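Long-range contacts in putative bacterial transcription regulation protein (Staphylococcus aureus, PDB 3LUR), which probably serves in transcription regulation through an effector-binding domain of the integron-associated effector binding protein family: residues A[9-20]-A[54-65]; A[104-114]-A[134-144]. All coordinates share one frame; numbering follows the deposited sequence.

Contact 1: residues A[9-20]-A[54-65]; sequences LASLTLVGIKET and DLAGILGLCIPE. With EDO (1,2-ethanediol), chain I.
Leu14 meets Leu61 and Leu59 at about right angles. Its CD1 methyl touches Leu61 CD2 at 3.8 Å and reaches Leu59 CD2 at 4.0 Å, while its other methyl also lies near Leu59. The strands that carry them, 12-20 and 58-64, are not hydrogen-bonded neighbours: their axes come no nearer than 9.0 Å and cross at -44°, with strand 70-77 lying between them in the antiparallel barrel. No backbone hydrogen bond joins the two segments; side chains and one water bridge them.

Toward the start of the segments Leu55 takes two leucines, one on each methyl: Leu12 CD1 rests on Leu55 CD1 at 3.9 Å, and Leu9 crosses Leu55 at about a right angle, CD2 to CD2 3.9 Å. The second methyl of Leu12 slides past Asp54, whose OD2 lies 3.6 Å from Leu12 CD2. That carboxylate oxygen accepts from water 1, which takes the backbone N-H of Thr13.

At the far end the apolar run gives way to charge. In Lys18, CG anti to the backbone N and an extended chi2 set CD beside Ile63 CD1 (3.8 Å); the bend at chi3 (87°) then turns NZ toward Glu65. The salt bridge of this conformer, one of two, runs 3.0 Å from Lys18 NZ to Glu65 OE2, on its syn side, 18° out of the carboxylate plane. Ser71 hydrogen-bonds the same OE2 and also Thr20 OG1.

The contact thus grades from packed leucine methyls inside the barrel to an ion pair at its margin that, where formed, would probably keep Glu65 ionised.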
loop_
_atom_site.group_PDB
_atom_site.type_symbol
_atom_site.label_atom_id
_atom_site.label_comp_id
_atom_site.label_asym_id
_atom_site.label_seq_id
_atom_site.Cartn_x
_atom_site.Cartn_y
_atom_site.Cartn_z
ATOM N N LEU A 9 7.172 -10.880 5.494
ATOM C CA LEU A 9 8.003 -9.745 5.838
ATOM C C LEU A 9 8.296 -9.691 7.350
ATOM O O LEU A 9 7.438 -10.027 8.181
ATOM C CB LEU A 9 7.319 -8.447 5.439
ATOM C CG LEU A 9 7.015 -8.171 3.971
ATOM C CD1 LEU A 9 6.310 -6.831 3.908
ATOM C CD2 LEU A 9 8.292 -8.185 3.117
ATOM N N ALA A 10 9.512 -9.278 7.687
ATOM C CA ALA A 10 9.869 -8.931 9.045
ATOM C C ALA A 10 9.148 -7.612 9.347
ATOM O O ALA A 10 8.514 -7.019 8.458
ATOM C CB ALA A 10 11.345 -8.730 9.158
ATOM N N SER A 11 9.236 -7.133 10.573
ATOM C CA SER A 11 8.610 -5.867 10.878
ATOM C C SER A 11 9.396 -4.792 10.155
ATOM O O SER A 11 10.622 -4.832 10.108
ATOM C CB SER A 11 8.561 -5.590 12.371
ATOM O OG SER A 11 7.709 -6.532 13.010
ATOM N N LEU A 12 8.696 -3.834 9.589
ATOM C CA LEU A 12 9.365 -2.789 8.832
ATOM C C LEU A 12 9.015 -1.419 9.357
ATOM O O LEU A 12 7.968 -1.231 9.957
ATOM C CB LEU A 12 8.967 -2.884 7.365
ATOM C CG LEU A 12 9.355 -4.167 6.634
ATOM C CD1 LEU A 12 8.722 -4.166 5.281
ATOM C CD2 LEU A 12 10.860 -4.366 6.526
ATOM N N THR A 13 9.934 -0.479 9.177
ATOM C CA THR A 13 9.681 0.892 9.538
ATOM C C THR A 13 9.248 1.616 8.261
ATOM O O THR A 13 9.985 1.634 7.266
ATOM C CB THR A 13 10.914 1.564 10.100
ATOM O OG1 THR A 13 11.258 0.953 11.341
ATOM C CG2 THR A 13 10.653 3.035 10.338
ATOM N N LEU A 14 8.045 2.182 8.285
ATOM C CA LEU A 14 7.522 2.906 7.115
ATOM C C LEU A 14 7.502 4.400 7.410
ATOM O O LEU A 14 7.093 4.822 8.494
ATOM C CB LEU A 14 6.132 2.409 6.779
ATOM C CG LEU A 14 6.016 0.935 6.452
ATOM C CD1 LEU A 14 4.603 0.613 5.989
ATOM C CD2 LEU A 14 7.002 0.527 5.354
ATOM N N VAL A 15 8.039 5.184 6.479
ATOM C CA VAL A 15 8.168 6.613 6.615
ATOM C C VAL A 15 7.297 7.217 5.521
ATOM O O VAL A 15 7.433 6.879 4.340
ATOM C CB VAL A 15 9.626 7.091 6.379
ATOM C CG1 VAL A 15 9.754 8.589 6.621
ATOM C CG2 VAL A 15 10.649 6.328 7.288
ATOM N N GLY A 16 6.416 8.112 5.892
ATOM C CA GLY A 16 5.545 8.702 4.902
ATOM C C GLY A 16 4.511 9.655 5.441
ATOM O O GLY A 16 4.678 10.241 6.525
ATOM N N ILE A 17 3.434 9.801 4.673
ATOM C CA ILE A 17 2.364 10.726 4.985
ATOM C C ILE A 17 1.044 10.000 4.887
ATOM O O ILE A 17 0.800 9.279 3.921
ATOM C CB ILE A 17 2.350 11.937 4.009
ATOM C CG1 ILE A 17 3.675 12.697 4.068
ATOM C CG2 ILE A 17 1.238 12.891 4.377
ATOM C CD1 ILE A 17 3.919 13.369 5.455
ATOM N N LYS A 18 0.177 10.252 5.863
ATOM C CA LYS A 18 -1.097 9.568 5.937
ATOM C C LYS A 18 -2.260 10.540 5.775
ATOM O O LYS A 18 -2.211 11.655 6.248
ATOM C CB LYS A 18 -1.219 8.834 7.287
ATOM C CG LYS A 18 -2.452 7.951 7.404
ATOM C CD LYS A 18 -2.497 7.155 8.720
ATOM C CE LYS A 18 -3.147 7.903 9.864
ATOM N NZ LYS A 18 -3.553 6.941 10.946
ATOM N N GLU A 19 -3.300 10.085 5.081
ATOM C CA GLU A 19 -4.568 10.828 4.966
ATOM C C GLU A 19 -5.659 9.861 5.410
ATOM O O GLU A 19 -5.558 8.682 5.149
ATOM C CB GLU A 19 -4.822 11.334 3.556
ATOM C CG GLU A 19 -3.994 12.551 3.239
ATOM C CD GLU A 19 -4.416 13.267 1.956
ATOM O OE1 GLU A 19 -5.270 12.745 1.189
ATOM O OE2 GLU A 19 -3.865 14.349 1.713
ATOM N N THR A 20 -6.667 10.363 6.116
ATOM C CA THR A 20 -7.727 9.510 6.611
ATOM C C THR A 20 -9.011 9.934 5.945
ATOM O O THR A 20 -9.314 11.126 5.852
ATOM C CB THR A 20 -7.846 9.590 8.142
ATOM O OG1 THR A 20 -6.605 9.198 8.728
ATOM C CG2 THR A 20 -8.984 8.672 8.685
ATOM N N ASP A 54 14.081 -2.161 1.621
ATOM C CA ASP A 54 13.426 -3.327 2.248
ATOM C C ASP A 54 12.289 -3.817 1.379
ATOM O O ASP A 54 12.032 -5.021 1.321
ATOM C CB ASP A 54 12.891 -3.006 3.641
ATOM C CG ASP A 54 13.978 -2.970 4.685
ATOM O OD1 ASP A 54 15.051 -3.547 4.455
ATOM O OD2 ASP A 54 13.751 -2.396 5.758
ATOM N N LEU A 55 11.542 -2.869 0.804
ATOM C CA LEU A 55 10.549 -3.158 -0.232
ATOM C C LEU A 55 10.958 -2.327 -1.441
ATOM O O LEU A 55 11.257 -1.133 -1.316
ATOM C CB LEU A 55 9.133 -2.815 0.205
ATOM C CG LEU A 55 8.544 -3.794 1.225
ATOM C CD1 LEU A 55 7.260 -3.286 1.788
ATOM C CD2 LEU A 55 8.362 -5.189 0.579
ATOM N N ALA A 56 10.998 -2.968 -2.606
ATOM C CA ALA A 56 11.457 -2.309 -3.840
ATOM C C ALA A 56 10.323 -1.541 -4.494
ATOM O O ALA A 56 9.671 -2.014 -5.421
ATOM C CB ALA A 56 12.041 -3.339 -4.822
ATOM N N GLY A 57 10.095 -0.345 -4.020
ATOM C CA GLY A 57 9.097 0.498 -4.595
ATOM C C GLY A 57 8.571 1.419 -3.530
ATOM O O GLY A 57 9.150 1.534 -2.434
ATOM N N ILE A 58 7.537 2.135 -3.885
ATOM C CA ILE A 58 6.910 3.034 -2.953
ATOM C C ILE A 58 5.542 2.428 -2.646
ATOM O O ILE A 58 4.889 1.810 -3.534
ATOM C CB ILE A 58 6.876 4.485 -3.500
ATOM C CG1 ILE A 58 6.282 5.439 -2.456
ATOM C CG2 ILE A 58 6.140 4.551 -4.836
ATOM C CD1 ILE A 58 6.570 6.894 -2.718
ATOM N N LEU A 59 5.139 2.559 -1.402
ATOM C CA LEU A 59 3.899 1.976 -0.924
ATOM C C LEU A 59 2.737 2.927 -0.836
ATOM O O LEU A 59 2.884 4.116 -0.463
ATOM C CB LEU A 59 4.090 1.381 0.480
ATOM C CG LEU A 59 4.950 0.136 0.762
ATOM C CD1 LEU A 59 6.446 0.370 0.724
ATOM C CD2 LEU A 59 4.594 -0.424 2.170
ATOM N N GLY A 60 1.569 2.357 -1.150
ATOM C CA GLY A 60 0.296 2.925 -0.869
ATOM C C GLY A 60 -0.279 2.001 0.191
ATOM O O GLY A 60 -0.814 0.929 -0.122
ATOM N N LEU A 61 -0.117 2.388 1.443
ATOM C CA LEU A 61 -0.539 1.549 2.571
ATOM C C LEU A 61 -1.952 1.888 3.003
ATOM O O LEU A 61 -2.242 3.023 3.425
ATOM C CB LEU A 61 0.425 1.715 3.763
ATOM C CG LEU A 61 0.211 0.828 5.002
ATOM C CD1 LEU A 61 0.709 -0.606 4.788
ATOM C CD2 LEU A 61 0.894 1.436 6.209
ATOM N N CYS A 62 -2.822 0.878 2.956
ATOM C CA CYS A 62 -4.186 1.007 3.364
ATOM C C CYS A 62 -4.310 0.588 4.806
ATOM O O CYS A 62 -3.930 -0.528 5.164
ATOM C CB CYS A 62 -5.057 0.142 2.462
ATOM S SG CYS A 62 -4.950 0.688 0.716
ATOM N N ILE A 63 -4.803 1.513 5.633
ATOM C CA ILE A 63 -4.865 1.340 7.065
ATOM C C ILE A 63 -6.332 1.397 7.493
ATOM O O ILE A 63 -6.891 2.476 7.690
ATOM C CB ILE A 63 -4.011 2.416 7.815
ATOM C CG1 ILE A 63 -2.562 2.387 7.330
ATOM C CG2 ILE A 63 -4.046 2.198 9.376
ATOM C CD1 ILE A 63 -1.684 3.532 7.823
ATOM N N PRO A 64 -6.974 0.230 7.586
ATOM C CA PRO A 64 -8.353 0.277 8.124
ATOM C C PRO A 64 -8.310 0.862 9.515
ATOM O O PRO A 64 -7.449 0.469 10.326
ATOM C CB PRO A 64 -8.779 -1.186 8.168
ATOM C CG PRO A 64 -7.852 -1.909 7.216
ATOM C CD PRO A 64 -6.547 -1.135 7.252
ATOM N N GLU A 65 -9.148 1.851 9.779
ATOM C CA GLU A 65 -9.178 2.457 11.095
ATOM C C GLU A 65 -10.262 1.764 11.923
ATOM O O GLU A 65 -11.227 1.217 11.379
ATOM C CB GLU A 65 -9.416 3.965 11.012
ATOM C CG GLU A 65 -8.326 4.739 10.235
ATOM C CD GLU A 65 -6.943 4.678 10.886
ATOM O OE1 GLU A 65 -6.765 3.932 11.883
ATOM O OE2 GLU A 65 -6.031 5.373 10.396
HETATM C C1 EDO I . 6.963 -4.246 -6.893
HETATM O O1 EDO I . 6.876 -4.462 -8.288
HETATM C C2 EDO I . 8.291 -4.783 -6.397
HETATM O O2 EDO I . 9.344 -3.989 -6.906
HETATM O O HOH W 1 12.357 -0.847 7.439
#

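Contact 2: residues A[104-114]-A[134-144]; sequences GAVPKAVQQKM and FFELYQDGDTT. With EDO (1,2-ethanediol), chain E; EDO (1,2-ethanediol), chain H.
Val106 N donates to Thr143 O in an almost linear bond of 2.8 Å (N-H...O 179°), joining the loop before helix 108-114 to the turn after strand 134-138; the axes of this helix and strand approach to 11.0 Å, at 148° between their directions. Ala105 supports this link with a CA-H...O contact to the same carbonyl oxygen, and its CB lies against Thr144 O. Thr144 is held by an Asx turn, with Asp142 OD1 accepting from both the hydroxyl and the backbone N of Thr144. Water 2 bridges Val106 O and Thr143 OG1.

The two methyls of Val106 divide their work: CG1, opposite the backbone N (chi1 -177°), meets Tyr138 CE1 at 3.8 Å, and CG2 packs against Thr143 CB. Within the helix, Val110 puts CG2 at the edge of the Tyr138 ring, while CG1 touches both Tyr138 OH and Glu136 CD, 3.7 Å from the latter. Tyr138 OH donates to Glu136 OE1 at 2.6 Å from above the carboxylate plane, and Tyr72 OH bonds to that same oxygen. Water 3, held by Gln111 NE2, makes a weak bond to Glu136 OE2.

One helical turn on, Met114, a selenomethionine, bends at chi2 and chi3 to bring its end to Phe134. Its CE methyl lies in the ring plane at the edge, while SE approaches obliquely, 3.8 Å from Phe134 CE2, in a Met-aromatic contact. His118 meets the same ring with its plane nearly perpendicular.

Helix 108-124 thus packs on the barrel face that carries Phe134, Glu136 and Tyr138, away from Phe135 and Leu137, with apolar groups round a buried carboxylate. Two phenol hydroxyls on OE1 would offset its burial, probably favouring the charged form, and the Tyr138 bond helps fix both groups.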
loop_
_atom_site.group_PDB
_atom_site.type_symbol
_atom_site.label_atom_id
_atom_site.label_comp_id
_atom_site.label_asym_id
_atom_site.label_seq_id
_atom_site.Cartn_x
_atom_site.Cartn_y
_atom_site.Cartn_z
ATOM N N GLY A 104 -2.019 -2.864 -15.298
ATOM C CA GLY A 104 -2.751 -1.813 -15.948
ATOM C C GLY A 104 -2.415 -0.455 -15.404
ATOM O O GLY A 104 -1.620 -0.318 -14.488
ATOM N N ALA A 105 -3.052 0.545 -16.009
ATOM C CA ALA A 105 -2.818 1.947 -15.720
ATOM C C ALA A 105 -3.244 2.315 -14.324
ATOM O O ALA A 105 -4.317 1.907 -13.869
ATOM C CB ALA A 105 -3.559 2.837 -16.766
ATOM N N VAL A 106 -2.375 3.036 -13.619
ATOM C CA VAL A 106 -2.647 3.486 -12.241
ATOM C C VAL A 106 -3.415 4.808 -12.369
ATOM O O VAL A 106 -3.034 5.661 -13.166
ATOM C CB VAL A 106 -1.325 3.649 -11.458
ATOM C CG1 VAL A 106 -1.572 4.048 -10.032
ATOM C CG2 VAL A 106 -0.521 2.362 -11.527
ATOM N N PRO A 107 -4.494 5.005 -11.569
ATOM C CA PRO A 107 -4.973 4.139 -10.488
ATOM C C PRO A 107 -6.068 3.131 -10.849
ATOM O O PRO A 107 -6.301 2.219 -10.067
ATOM C CB PRO A 107 -5.556 5.161 -9.499
ATOM C CG PRO A 107 -6.209 6.170 -10.421
ATOM C CD PRO A 107 -5.188 6.313 -11.557
ATOM N N LYS A 108 -6.696 3.266 -12.010
ATOM C CA LYS A 108 -7.878 2.449 -12.312
ATOM C C LYS A 108 -7.648 0.947 -12.184
ATOM O O LYS A 108 -8.467 0.251 -11.553
ATOM C CB LYS A 108 -8.463 2.757 -13.681
ATOM C CG LYS A 108 -9.719 1.915 -14.005
ATOM C CD LYS A 108 -10.560 2.562 -15.084
ATOM N N ALA A 109 -6.567 0.457 -12.781
ATOM C CA ALA A 109 -6.302 -0.980 -12.772
ATOM C C ALA A 109 -6.072 -1.493 -11.352
ATOM O O ALA A 109 -6.435 -2.613 -11.037
ATOM C CB ALA A 109 -5.129 -1.318 -13.661
ATOM N N VAL A 110 -5.427 -0.683 -10.523
ATOM C CA VAL A 110 -5.151 -1.031 -9.136
ATOM C C VAL A 110 -6.433 -1.089 -8.308
ATOM O O VAL A 110 -6.643 -2.015 -7.535
ATOM C CB VAL A 110 -4.180 -0.061 -8.503
ATOM C CG1 VAL A 110 -3.864 -0.505 -7.052
ATOM C CG2 VAL A 110 -2.908 0.021 -9.332
ATOM N N GLN A 111 -7.307 -0.115 -8.519
ATOM C CA GLN A 111 -8.549 -0.126 -7.775
ATOM C C GLN A 111 -9.459 -1.264 -8.248
ATOM O O GLN A 111 -10.098 -1.918 -7.398
ATOM C CB GLN A 111 -9.193 1.248 -7.782
ATOM C CG GLN A 111 -8.275 2.261 -7.072
ATOM C CD GLN A 111 -8.904 3.622 -6.873
ATOM O OE1 GLN A 111 -10.002 3.894 -7.362
ATOM N NE2 GLN A 111 -8.214 4.483 -6.127
ATOM N N GLN A 112 -9.462 -1.574 -9.546
ATOM C CA GLN A 112 -10.224 -2.726 -10.052
ATOM C C GLN A 112 -9.716 -3.997 -9.420
ATOM O O GLN A 112 -10.496 -4.828 -8.933
ATOM C CB GLN A 112 -10.110 -2.862 -11.562
ATOM C CG GLN A 112 -11.081 -3.918 -12.202
ATOM C CD GLN A 112 -10.596 -5.398 -12.191
ATOM O OE1 GLN A 112 -9.401 -5.724 -11.922
ATOM N NE2 GLN A 112 -11.518 -6.296 -12.543
ATOM N N LYS A 113 -8.399 -4.162 -9.417
ATOM C CA LYS A 113 -7.823 -5.370 -8.855
ATOM C C LYS A 113 -8.046 -5.457 -7.361
ATOM O O LYS A 113 -8.276 -6.538 -6.831
ATOM C CB LYS A 113 -6.329 -5.456 -9.145
ATOM C CG LYS A 113 -5.695 -6.804 -8.740
ATOM C CD LYS A 113 -6.202 -7.963 -9.591
ATOM C CE LYS A 113 -5.525 -9.255 -9.189
ATOM N NZ LYS A 113 -5.616 -10.289 -10.209
HETATM N N MSE A 114 -7.986 -4.319 -6.676
HETATM C CA MSE A 114 -8.171 -4.312 -5.245
HETATM C C MSE A 114 -9.606 -4.776 -4.931
HETATM O O MSE A 114 -9.835 -5.566 -4.004
HETATM C CB MSE A 114 -7.882 -2.922 -4.667
HETATM C CG MSE A 114 -8.020 -2.889 -3.154
HETATM SE SE MSE A 114 -6.694 -4.036 -2.271
HETATM C CE MSE A 114 -5.192 -2.844 -2.419
ATOM N N PHE A 134 -2.758 -3.318 4.660
ATOM C CA PHE A 134 -2.434 -3.979 3.418
ATOM C C PHE A 134 -1.932 -2.902 2.457
ATOM O O PHE A 134 -2.211 -1.735 2.657
ATOM C CB PHE A 134 -3.641 -4.750 2.854
ATOM C CG PHE A 134 -4.883 -3.923 2.665
ATOM C CD1 PHE A 134 -5.764 -3.692 3.734
ATOM C CD2 PHE A 134 -5.207 -3.416 1.400
ATOM C CE1 PHE A 134 -6.944 -2.947 3.552
ATOM C CE2 PHE A 134 -6.386 -2.657 1.215
ATOM C CZ PHE A 134 -7.241 -2.420 2.295
ATOM N N PHE A 135 -1.173 -3.281 1.448
ATOM C CA PHE A 135 -0.580 -2.247 0.607
ATOM C C PHE A 135 -0.438 -2.556 -0.859
ATOM O O PHE A 135 -0.376 -3.711 -1.275
ATOM C CB PHE A 135 0.777 -1.786 1.203
ATOM C CG PHE A 135 1.824 -2.872 1.343
ATOM C CD1 PHE A 135 1.915 -3.623 2.503
ATOM C CD2 PHE A 135 2.764 -3.091 0.328
ATOM C CE1 PHE A 135 2.889 -4.588 2.649
ATOM C CE2 PHE A 135 3.757 -4.044 0.473
ATOM C CZ PHE A 135 3.813 -4.812 1.626
ATOM N N GLU A 136 -0.371 -1.470 -1.625
ATOM C CA GLU A 136 -0.024 -1.483 -3.022
ATOM C C GLU A 136 1.460 -1.152 -3.043
ATOM O O GLU A 136 1.902 -0.262 -2.323
ATOM C CB GLU A 136 -0.802 -0.373 -3.744
ATOM C CG GLU A 136 -2.293 -0.488 -3.594
ATOM C CD GLU A 136 -3.028 0.838 -3.657
ATOM O OE1 GLU A 136 -2.446 1.889 -4.001
ATOM O OE2 GLU A 136 -4.215 0.820 -3.354
ATOM N N LEU A 137 2.223 -1.832 -3.869
ATOM C CA LEU A 137 3.640 -1.548 -3.968
ATOM C C LEU A 137 3.941 -1.199 -5.417
ATOM O O LEU A 137 3.692 -2.009 -6.354
ATOM C CB LEU A 137 4.470 -2.731 -3.480
ATOM C CG LEU A 137 6.001 -2.576 -3.506
ATOM C CD1 LEU A 137 6.452 -1.463 -2.512
ATOM C CD2 LEU A 137 6.726 -3.895 -3.239
ATOM N N TYR A 138 4.502 -0.001 -5.596
ATOM C CA TYR A 138 4.786 0.576 -6.933
ATOM C C TYR A 138 6.273 0.667 -7.276
ATOM O O TYR A 138 7.008 1.448 -6.696
ATOM C CB TYR A 138 4.186 1.978 -7.019
ATOM C CG TYR A 138 2.686 2.022 -6.847
ATOM C CD1 TYR A 138 1.845 1.772 -7.912
ATOM C CD2 TYR A 138 2.109 2.315 -5.622
ATOM C CE1 TYR A 138 0.480 1.812 -7.758
ATOM C CE2 TYR A 138 0.768 2.349 -5.454
ATOM C CZ TYR A 138 -0.055 2.079 -6.526
ATOM O OH TYR A 138 -1.420 2.103 -6.349
ATOM N N GLN A 139 6.697 -0.171 -8.210
ATOM C CA GLN A 139 8.024 -0.134 -8.771
ATOM C C GLN A 139 8.091 1.042 -9.720
ATOM O O GLN A 139 7.035 1.606 -10.109
ATOM C CB GLN A 139 8.290 -1.419 -9.560
ATOM C CG GLN A 139 7.335 -1.623 -10.749
ATOM C CD GLN A 139 7.588 -2.914 -11.485
ATOM O OE1 GLN A 139 8.705 -3.205 -11.861
ATOM N NE2 GLN A 139 6.534 -3.702 -11.685
ATOM N N ASP A 140 9.309 1.415 -10.096
ATOM C CA ASP A 140 9.483 2.446 -11.065
ATOM C C ASP A 140 9.042 1.864 -12.410
ATOM O O ASP A 140 9.100 0.642 -12.630
ATOM C CB ASP A 140 10.932 2.902 -11.121
ATOM C CG ASP A 140 11.094 4.250 -11.777
ATOM O OD1 ASP A 140 10.083 4.943 -12.039
ATOM O OD2 ASP A 140 12.247 4.651 -11.985
ATOM N N GLY A 141 8.641 2.743 -13.312
ATOM C CA GLY A 141 8.219 2.358 -14.639
ATOM C C GLY A 141 7.221 3.383 -15.174
ATOM O O GLY A 141 7.161 4.522 -14.675
ATOM N N ASP A 142 6.454 3.001 -16.185
ATOM C CA ASP A 142 5.436 3.896 -16.763
ATOM C C ASP A 142 4.081 3.486 -16.175
ATOM O O ASP A 142 3.425 2.599 -16.697
ATOM C CB ASP A 142 5.392 3.775 -18.265
ATOM C CG ASP A 142 4.239 4.560 -18.884
ATOM O OD1 ASP A 142 3.611 5.374 -18.175
ATOM O OD2 ASP A 142 3.966 4.330 -20.053
ATOM N N THR A 143 3.668 4.167 -15.115
ATOM C CA THR A 143 2.434 3.804 -14.436
ATOM C C THR A 143 1.163 4.118 -15.239
ATOM O O THR A 143 0.071 3.760 -14.793
ATOM C CB THR A 143 2.306 4.483 -13.041
ATOM O OG1 THR A 143 2.296 5.894 -13.202
ATOM C CG2 THR A 143 3.476 4.064 -12.110
ATOM N N THR A 144 1.297 4.781 -16.382
ATOM C CA THR A 144 0.166 5.031 -17.263
ATOM C C THR A 144 -0.068 3.879 -18.222
ATOM O O THR A 144 -1.050 3.888 -18.959
ATOM C CB THR A 144 0.325 6.319 -18.104
ATOM O OG1 THR A 144 1.379 6.182 -19.108
ATOM C CG2 THR A 144 0.598 7.511 -17.181
HETATM C C1 EDO E . 11.699 -1.207 -8.449
HETATM O O1 EDO E . 11.606 -0.059 -9.318
HETATM C C2 EDO E . 12.517 -2.291 -9.143
HETATM O O2 EDO E . 11.846 -2.805 -10.321
HETATM C C1 EDO H . 10.381 4.024 -7.771
HETATM O O1 EDO H . 9.067 3.733 -7.255
HETATM C C2 EDO H . 11.307 2.824 -7.537
HETATM O O2 EDO H . 11.635 2.689 -6.150
HETATM O O HOH W 2 -0.246 7.072 -13.751
HETATM O O HOH W 3 -5.453 3.264 -5.424
#

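How the contacts relate
Contact 1 closes before contact 2 opens along the chain, and their centres lie 15 Å apart within one six-stranded antiparallel barrel. They join directly through strands 58-64 and 134-138, which are neighbours in the sheet: Cys62 N and Phe134 O are 2.7 Å apart, Ile58 O and Tyr138 N 2.8 Å, both probable hydrogen bonds. Leu59 CD1 and Leu137 CD1 also pack together, at 3.7 Å. Contact 1 spans from strand 58-64 to strand 5-21, whereas contact 2 packs strand 134-138 against helix 108-124. Barrel interior and flanking helix are thereby linked through two adjacent strands, as expected of a compact fold of the effector-binding family.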